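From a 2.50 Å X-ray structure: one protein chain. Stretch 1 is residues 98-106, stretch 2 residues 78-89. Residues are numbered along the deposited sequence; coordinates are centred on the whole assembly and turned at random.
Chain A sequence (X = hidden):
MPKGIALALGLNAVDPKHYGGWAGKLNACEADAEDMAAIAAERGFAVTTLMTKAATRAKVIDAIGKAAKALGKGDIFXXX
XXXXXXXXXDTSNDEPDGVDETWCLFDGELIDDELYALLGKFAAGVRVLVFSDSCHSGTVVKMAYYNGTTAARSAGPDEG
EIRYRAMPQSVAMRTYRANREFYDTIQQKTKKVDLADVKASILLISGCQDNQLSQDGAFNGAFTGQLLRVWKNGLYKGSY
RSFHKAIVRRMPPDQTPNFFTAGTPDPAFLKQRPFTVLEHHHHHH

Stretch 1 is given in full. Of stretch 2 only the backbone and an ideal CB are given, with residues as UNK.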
# COMPACT_ATOMS: atom_id res chain seq x y z
N GLY A 98 -29.70 -4.45 12.23
CA GLY A 98 -31.02 -3.87 12.04
C GLY A 98 -31.12 -2.66 12.95
O GLY A 98 -31.33 -2.79 14.16
N VAL A 99 -30.98 -1.47 12.36
CA VAL A 99 -31.02 -0.24 13.13
C VAL A 99 -31.73 0.89 12.40
O VAL A 99 -32.16 0.73 11.25
CB VAL A 99 -29.59 0.22 13.48
CG1 VAL A 99 -28.94 -0.77 14.45
CG2 VAL A 99 -28.76 0.30 12.20
N ASP A 100 -31.86 2.03 13.08
CA ASP A 100 -32.48 3.22 12.50
C ASP A 100 -31.44 4.33 12.40
O ASP A 100 -30.74 4.63 13.37
CB ASP A 100 -33.64 3.71 13.36
CG ASP A 100 -34.86 2.83 13.27
OD1 ASP A 100 -35.36 2.61 12.14
OD2 ASP A 100 -35.33 2.37 14.32
N GLU A 101 -31.32 4.93 11.22
CA GLU A 101 -30.37 6.00 11.01
C GLU A 101 -30.82 7.25 11.75
O GLU A 101 -32.01 7.48 11.92
CB GLU A 101 -30.22 6.28 9.52
CG GLU A 101 -29.64 5.09 8.78
CD GLU A 101 -29.52 5.33 7.30
OE1 GLU A 101 -28.88 4.50 6.60
OE2 GLU A 101 -30.07 6.36 6.82
N THR A 102 -29.86 8.04 12.21
CA THR A 102 -30.17 9.24 12.97
C THR A 102 -29.14 10.33 12.73
O THR A 102 -28.12 10.12 12.07
CB THR A 102 -30.15 8.97 14.49
OG1 THR A 102 -28.80 8.81 14.92
CG2 THR A 102 -30.96 7.71 14.82
N TRP A 103 -29.44 11.51 13.26
CA TRP A 103 -28.52 12.63 13.19
C TRP A 103 -28.06 12.78 14.63
O TRP A 103 -28.87 12.76 15.56
CB TRP A 103 -29.22 13.92 12.74
CG TRP A 103 -29.26 14.10 11.24
CD1 TRP A 103 -28.72 13.27 10.30
CD2 TRP A 103 -29.86 15.18 10.52
NE1 TRP A 103 -28.94 13.76 9.05
CE2 TRP A 103 -29.64 14.94 9.15
CE3 TRP A 103 -30.56 16.33 10.91
CZ2 TRP A 103 -30.11 15.80 8.16
CZ3 TRP A 103 -31.01 17.19 9.92
CH2 TRP A 103 -30.78 16.92 8.56
N CYS A 104 -26.75 12.90 14.84
CA CYS A 104 -26.26 13.03 16.19
C CYS A 104 -26.25 14.48 16.62
O CYS A 104 -25.29 15.21 16.39
CB CYS A 104 -24.88 12.42 16.33
SG CYS A 104 -24.91 10.67 16.08
N LEU A 105 -27.35 14.89 17.23
CA LEU A 105 -27.44 16.26 17.68
C LEU A 105 -26.76 16.33 19.05
O LEU A 105 -26.47 15.30 19.67
CB LEU A 105 -28.91 16.70 17.72
CG LEU A 105 -29.61 16.75 16.34
CD1 LEU A 105 -30.99 17.29 16.48
CD2 LEU A 105 -28.81 17.62 15.37
N PHE A 106 -26.46 17.53 19.50
CA PHE A 106 -25.76 17.71 20.76
C PHE A 106 -26.52 17.09 21.91
O PHE A 106 -25.96 16.36 22.74
CB PHE A 106 -25.55 19.21 21.01
CG PHE A 106 -24.59 19.51 22.12
CD1 PHE A 106 -25.03 19.55 23.44
CD2 PHE A 106 -23.24 19.76 21.85
CE1 PHE A 106 -24.15 19.82 24.47
CE2 PHE A 106 -22.35 20.03 22.87
CZ PHE A 106 -22.80 20.07 24.19
N UNK A 78 -34.98 25.61 3.34
CA UNK A 78 -33.68 25.02 3.12
C UNK A 78 -33.10 24.51 4.43
O UNK A 78 -32.99 25.25 5.41
CB UNK A 78 -32.73 26.03 2.47
N UNK A 79 -32.71 23.24 4.44
CA UNK A 79 -32.12 22.62 5.63
C UNK A 79 -30.76 22.03 5.29
O UNK A 79 -30.67 21.14 4.45
CB UNK A 79 -33.04 21.54 6.20
N UNK A 80 -29.72 22.52 5.93
CA UNK A 80 -28.39 21.99 5.69
C UNK A 80 -27.91 21.44 7.02
O UNK A 80 -28.24 21.98 8.07
CB UNK A 80 -27.44 23.05 5.13
N UNK A 81 -27.14 20.35 6.97
CA UNK A 81 -26.65 19.73 8.19
C UNK A 81 -25.27 19.11 8.06
O UNK A 81 -25.00 18.35 7.13
CB UNK A 81 -27.64 18.66 8.65
N UNK A 82 -24.40 19.46 8.99
CA UNK A 82 -23.08 18.89 9.03
C UNK A 82 -22.87 18.41 10.45
O UNK A 82 -22.88 19.19 11.40
CB UNK A 82 -22.01 19.89 8.59
N UNK A 83 -22.73 17.10 10.58
CA UNK A 83 -22.54 16.49 11.88
C UNK A 83 -22.41 15.00 11.68
O UNK A 83 -22.27 14.53 10.55
CB UNK A 83 -23.69 16.82 12.83
N UNK A 84 -22.45 14.25 12.78
CA UNK A 84 -22.33 12.80 12.72
C UNK A 84 -23.67 12.18 12.42
O UNK A 84 -24.72 12.74 12.75
CB UNK A 84 -21.77 12.24 14.03
N UNK A 85 -23.63 11.00 11.80
CA UNK A 85 -24.84 10.28 11.50
C UNK A 85 -24.89 9.15 12.51
O UNK A 85 -23.90 8.46 12.70
CB UNK A 85 -24.88 9.78 10.06
N UNK A 86 -26.02 8.97 13.18
CA UNK A 86 -26.09 7.91 14.17
C UNK A 86 -26.98 6.74 13.81
O UNK A 86 -27.61 6.72 12.77
CB UNK A 86 -26.57 8.50 15.50
N UNK A 87 -27.00 5.76 14.69
CA UNK A 87 -27.83 4.58 14.50
C UNK A 87 -28.28 4.13 15.88
O UNK A 87 -27.49 4.09 16.82
CB UNK A 87 -27.08 3.47 13.76
N UNK A 88 -29.56 3.82 15.99
CA UNK A 88 -30.12 3.34 17.24
C UNK A 88 -30.71 1.98 16.91
O UNK A 88 -31.34 1.80 15.88
CB UNK A 88 -31.16 4.30 17.82
N UNK A 89 -30.47 0.98 17.77
CA UNK A 89 -31.00 -0.37 17.53
C UNK A 89 -32.49 -0.44 17.27
O UNK A 89 -33.30 0.21 17.94
CB UNK A 89 -30.68 -1.26 18.73

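Position 78 lies beyond the reach of stretch 1, so nothing visible restricts it; it is Met78, modelled as selenomethionine. At position 79 the CB points toward stretch 1 but has none of its atoms within 5.5 Å, a gap that a medium or large apolar side chain could bridge. Leu79 does so, bringing CD2 to 4.0 Å from Trp103 CH2, at the edge of the indole. Position 80 points away and leaves the choice open; it is Ser80.

Position 81 is the most telling of the first strand. Its CB points toward stretch 1 and lies 3.6 Å from Trp103 CH2, with the indole running on beside it. A flat or long apolar side chain would suit, an aromatic one especially. Tyr81 stacks face to face on the five-membered ring of Trp103, with centroids 3.9 Å apart and planes at 6°, while its CB sits over the six-membered ring, 3.8 Å from the centroid. Tyr81 CE2 also meets Leu105 CD2 at 3.9 Å, and the hydroxyl donates from OH to the carbonyl O of position 84 at 2.7 Å.

Position 82 is out of reach, and Ser82 makes no contact. Position 83, at phi/psi -179/-169, is extended in a way that glycine adopts readily, and it is Gly83. At position 84 the CB points sideways, 3.9 Å from Cys104 CB, so many residues would fit if their ends turned outward. His84 leads its ring away; its backbone O accepts from Cys104 N at 2.9 Å, and a water links its N to Cys104 O.

Position 85 pairs with Trp103, and its ideal CB, 3.8 Å from Thr102 O, would tolerate a small residue. Gly85 places CA 3.3 Å from Thr102 O. Position 86 is far stricter: a CB would clash with Thr102 OG1 at 2.3 Å and Cys104 SG at 2.8 Å, which calls for glycine. Gly86 exchanges two backbone hydrogen bonds with Thr102, N to O at 2.6 Å and O to N at 2.7 Å.

Position 87 shares a sheet face with Glu101, and its CB is 3.9 Å from Val99 CG2; a long polar or an apolar side chain could cover that methyl. Gln87 packs its CD 3.7 Å from Val99 CG2. Position 88 lies on the face of Asp100 and Thr102, with CB 4.5 Å from Thr102 CG2, favouring a branched apolar residue. Val88 CG1 reaches Thr102 CG2 at 3.9 Å and Asp100 CB at 3.8 Å. At position 89, phi -52° admits proline and the CB points away; Pro89 rests its CA 3.7 Å from Val99 CG1.

Stretch 2 (78-89) MLSYSGHGGQVP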
# COMPACT_ATOMS: atom_id res chain seq x y z
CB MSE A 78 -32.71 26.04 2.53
CG MSE A 78 -31.42 25.41 2.09
SE MSE A 78 -30.07 26.68 1.65
CE MSE A 78 -28.63 25.96 2.71
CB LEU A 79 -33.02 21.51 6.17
CG LEU A 79 -32.48 20.64 7.31
CD1 LEU A 79 -32.02 21.50 8.48
CD2 LEU A 79 -33.60 19.69 7.77
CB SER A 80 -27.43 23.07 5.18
OG SER A 80 -27.20 24.04 6.18
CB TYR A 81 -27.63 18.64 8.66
CG TYR A 81 -27.10 17.73 9.77
CD1 TYR A 81 -26.47 16.52 9.48
CD2 TYR A 81 -27.23 18.10 11.11
CE1 TYR A 81 -25.96 15.70 10.51
CE2 TYR A 81 -26.73 17.30 12.14
CZ TYR A 81 -26.09 16.11 11.83
OH TYR A 81 -25.59 15.32 12.85
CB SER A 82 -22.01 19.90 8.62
OG SER A 82 -22.00 20.05 7.22
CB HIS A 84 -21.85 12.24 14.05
CG HIS A 84 -20.37 12.26 14.22
ND1 HIS A 84 -19.73 13.13 15.08
CD2 HIS A 84 -19.39 11.53 13.63
CE1 HIS A 84 -18.43 12.94 15.01
NE2 HIS A 84 -18.20 11.97 14.14
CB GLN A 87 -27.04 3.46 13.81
CG GLN A 87 -26.53 3.85 12.44
CD GLN A 87 -25.97 2.68 11.64
OE1 GLN A 87 -25.27 1.81 12.18
NE2 GLN A 87 -26.27 2.66 10.34
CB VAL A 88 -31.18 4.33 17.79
CG1 VAL A 88 -32.28 4.55 16.77
CG2 VAL A 88 -31.75 3.80 19.08
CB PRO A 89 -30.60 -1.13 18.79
CG PRO A 89 -30.59 -0.04 19.84
CD PRO A 89 -29.86 1.06 19.10
O HOH W 1 -22.97 15.24 15.35
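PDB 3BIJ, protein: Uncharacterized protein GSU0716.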